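Local structure of putative hydrolase (Agrobacterium vitis, 3LLC) at residues Asp21-Ile25 with Arg91-Glu95. The protein is a putative alpha/beta hydrolase that probably acts as a thioesterase or esterase, perhaps releasing fatty acids from acylated proteins. Sequence-based numbering, arbitrary orientation. Where two conformers were deposited one is given.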
loop_
_atom_site.group_PDB
_atom_site.type_symbol
_atom_site.label_atom_id
_atom_site.label_comp_id
_atom_site.label_asym_id
_atom_site.label_seq_id
_atom_site.Cartn_x
_atom_site.Cartn_y
_atom_site.Cartn_z
ATOM N N ASP A 21 -3.432 -22.723 2.110
ATOM C CA ASP A 21 -3.266 -21.274 2.049
ATOM C C ASP A 21 -1.955 -20.801 1.407
ATOM O O ASP A 21 -1.773 -19.594 1.256
ATOM C CB ASP A 21 -3.394 -20.657 3.460
ATOM C CG ASP A 21 -4.800 -20.816 4.048
ATOM O OD1 ASP A 21 -5.794 -20.662 3.311
ATOM O OD2 ASP A 21 -4.909 -21.089 5.256
ATOM N N ALA A 22 -1.050 -21.706 1.062
ATOM C CA ALA A 22 0.243 -21.308 0.477
ATOM C C ALA A 22 0.015 -20.633 -0.879
ATOM O O ALA A 22 -0.865 -21.030 -1.640
ATOM C CB ALA A 22 1.179 -22.469 0.344
ATOM N N ARG A 23 0.769 -19.580 -1.153
ATOM C CA ARG A 23 0.761 -18.956 -2.469
ATOM C C ARG A 23 2.144 -18.399 -2.798
ATOM O O ARG A 23 2.883 -17.967 -1.906
ATOM C CB ARG A 23 -0.313 -17.849 -2.550
ATOM C CG ARG A 23 -0.151 -16.658 -1.602
ATOM C CD ARG A 23 -1.017 -16.794 -0.416
ATOM N NE ARG A 23 -1.052 -15.639 0.479
ATOM C CZ ARG A 23 -1.115 -15.742 1.802
ATOM N NH1 ARG A 23 -1.103 -16.950 2.383
ATOM N NH2 ARG A 23 -1.185 -14.654 2.555
ATOM N N SER A 24 2.476 -18.398 -4.084
ATOM C CA SER A 24 3.756 -17.857 -4.553
ATOM C C SER A 24 3.596 -16.391 -4.994
ATOM O O SER A 24 2.734 -16.065 -5.833
ATOM C CB SER A 24 4.333 -18.685 -5.713
ATOM O OG SER A 24 4.686 -20.017 -5.366
ATOM N N ILE A 25 4.435 -15.512 -4.434
ATOM C CA ILE A 25 4.426 -14.081 -4.708
ATOM C C ILE A 25 5.601 -13.706 -5.632
ATOM O O ILE A 25 6.782 -14.035 -5.365
ATOM C CB ILE A 25 4.486 -13.274 -3.347
ATOM C CG1 ILE A 25 3.271 -13.614 -2.491
ATOM C CG2 ILE A 25 4.669 -11.756 -3.591
ATOM C CD1 ILE A 25 1.864 -13.326 -3.166
ATOM N N ARG A 91 -4.226 -11.116 4.533
ATOM C CA ARG A 91 -3.391 -11.930 3.631
ATOM C C ARG A 91 -2.384 -11.094 2.839
ATOM O O ARG A 91 -1.225 -11.511 2.640
ATOM C CB ARG A 91 -4.254 -12.777 2.658
ATOM C CG ARG A 91 -4.821 -14.011 3.328
ATOM C CD ARG A 91 -5.895 -14.685 2.526
ATOM N NE ARG A 91 -5.524 -15.151 1.185
ATOM C CZ ARG A 91 -4.944 -16.321 0.895
ATOM N NH1 ARG A 91 -4.560 -17.173 1.847
ATOM N NH2 ARG A 91 -4.726 -16.639 -0.380
ATOM N N TRP A 92 -2.813 -9.908 2.389
ATOM C CA TRP A 92 -1.953 -9.033 1.593
ATOM C C TRP A 92 -0.866 -8.383 2.467
ATOM O O TRP A 92 0.274 -8.229 2.033
ATOM C CB TRP A 92 -2.801 -7.986 0.843
ATOM C CG TRP A 92 -3.654 -8.635 -0.266
ATOM C CD1 TRP A 92 -3.306 -9.704 -1.027
ATOM C CD2 TRP A 92 -4.965 -8.222 -0.743
ATOM N NE1 TRP A 92 -4.305 -10.004 -1.943
ATOM C CE2 TRP A 92 -5.323 -9.109 -1.795
ATOM C CE3 TRP A 92 -5.855 -7.213 -0.382
ATOM C CZ2 TRP A 92 -6.538 -8.995 -2.500
ATOM C CZ3 TRP A 92 -7.074 -7.115 -1.066
ATOM C CH2 TRP A 92 -7.403 -8.011 -2.098
ATOM N N LEU A 93 -1.200 -8.100 3.723
ATOM C CA LEU A 93 -0.208 -7.665 4.699
ATOM C C LEU A 93 0.809 -8.776 4.972
ATOM O O LEU A 93 2.018 -8.501 5.039
ATOM C CB LEU A 93 -0.898 -7.252 6.012
ATOM C CG LEU A 93 0.019 -7.001 7.228
ATOM C CD1 LEU A 93 0.982 -5.786 6.967
ATOM C CD2 LEU A 93 -0.870 -6.726 8.506
ATOM N N GLU A 94 0.336 -10.006 5.164
ATOM C CA GLU A 94 1.204 -11.139 5.400
ATOM C C GLU A 94 2.236 -11.288 4.269
ATOM O O GLU A 94 3.414 -11.615 4.496
ATOM C CB GLU A 94 0.376 -12.421 5.521
ATOM C CG GLU A 94 1.193 -13.656 5.852
ATOM C CD GLU A 94 0.380 -14.957 5.917
ATOM O OE1 GLU A 94 -0.779 -15.016 5.418
ATOM O OE2 GLU A 94 0.927 -15.944 6.457
ATOM N N GLU A 95 1.784 -11.045 3.046
ATOM C CA GLU A 95 2.671 -11.116 1.873
ATOM C C GLU A 95 3.742 -9.983 1.885
ATOM O O GLU A 95 4.929 -10.229 1.636
ATOM C CB GLU A 95 1.809 -11.070 0.593
ATOM C CG GLU A 95 0.951 -12.336 0.407
ATOM C CD GLU A 95 -0.301 -12.137 -0.485
ATOM O OE1 GLU A 95 -0.303 -11.142 -1.241
ATOM O OE2 GLU A 95 -1.220 -13.004 -0.426
HETATM O O HOH W 1 -4.226 -19.410 -1.126
HETATM O O HOH W 2 -1.832 -17.520 5.246
#
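Two arginines stack here: the guanidinium of R23 lies on that of R91 with an offset, NH1 of R91 sitting over one face of R23 toward its rim, the centres 4.0 Å and the planes 24° apart. The like charges are probably tolerated because carboxylates lie at the edge of the R23 group. In its own plane, NE gives a nearly straight bond to OE2 of E95 (2.8 Å, 169°), meeting that oxygen on its anti side. NH2 reaches OE1 of E94 at 2.9 Å, arriving from above the carboxylate, and also bonds to the backbone O of R91 at 3.1 Å. The same carbonyl also accepts the helical N-H of E95. NH1 turns back to the backbone O of D21, 3.0 Å away, while a water links NH1 to OE1 of E94. These partners fix the rotation of the buried R23 group and probably offset its charge. The strand 23-30, second from the edge of the alpha/beta-hydrolase sheet, is thereby tied to helix 89-103, which also packs against strand 9-16 through V16. A bend at chi2 (-99°) carries the R23 guanidinium over R91 and toward E94 and E95. NH2 of R91 donates to a second water at 2.9 Å, and its NH1 forms only a long salt bridge with OD1 of D21. S75 OG shares OE2 of E95 with R23, and CD1 of I25 covers the same carboxylate, 3.6 Å from OE1.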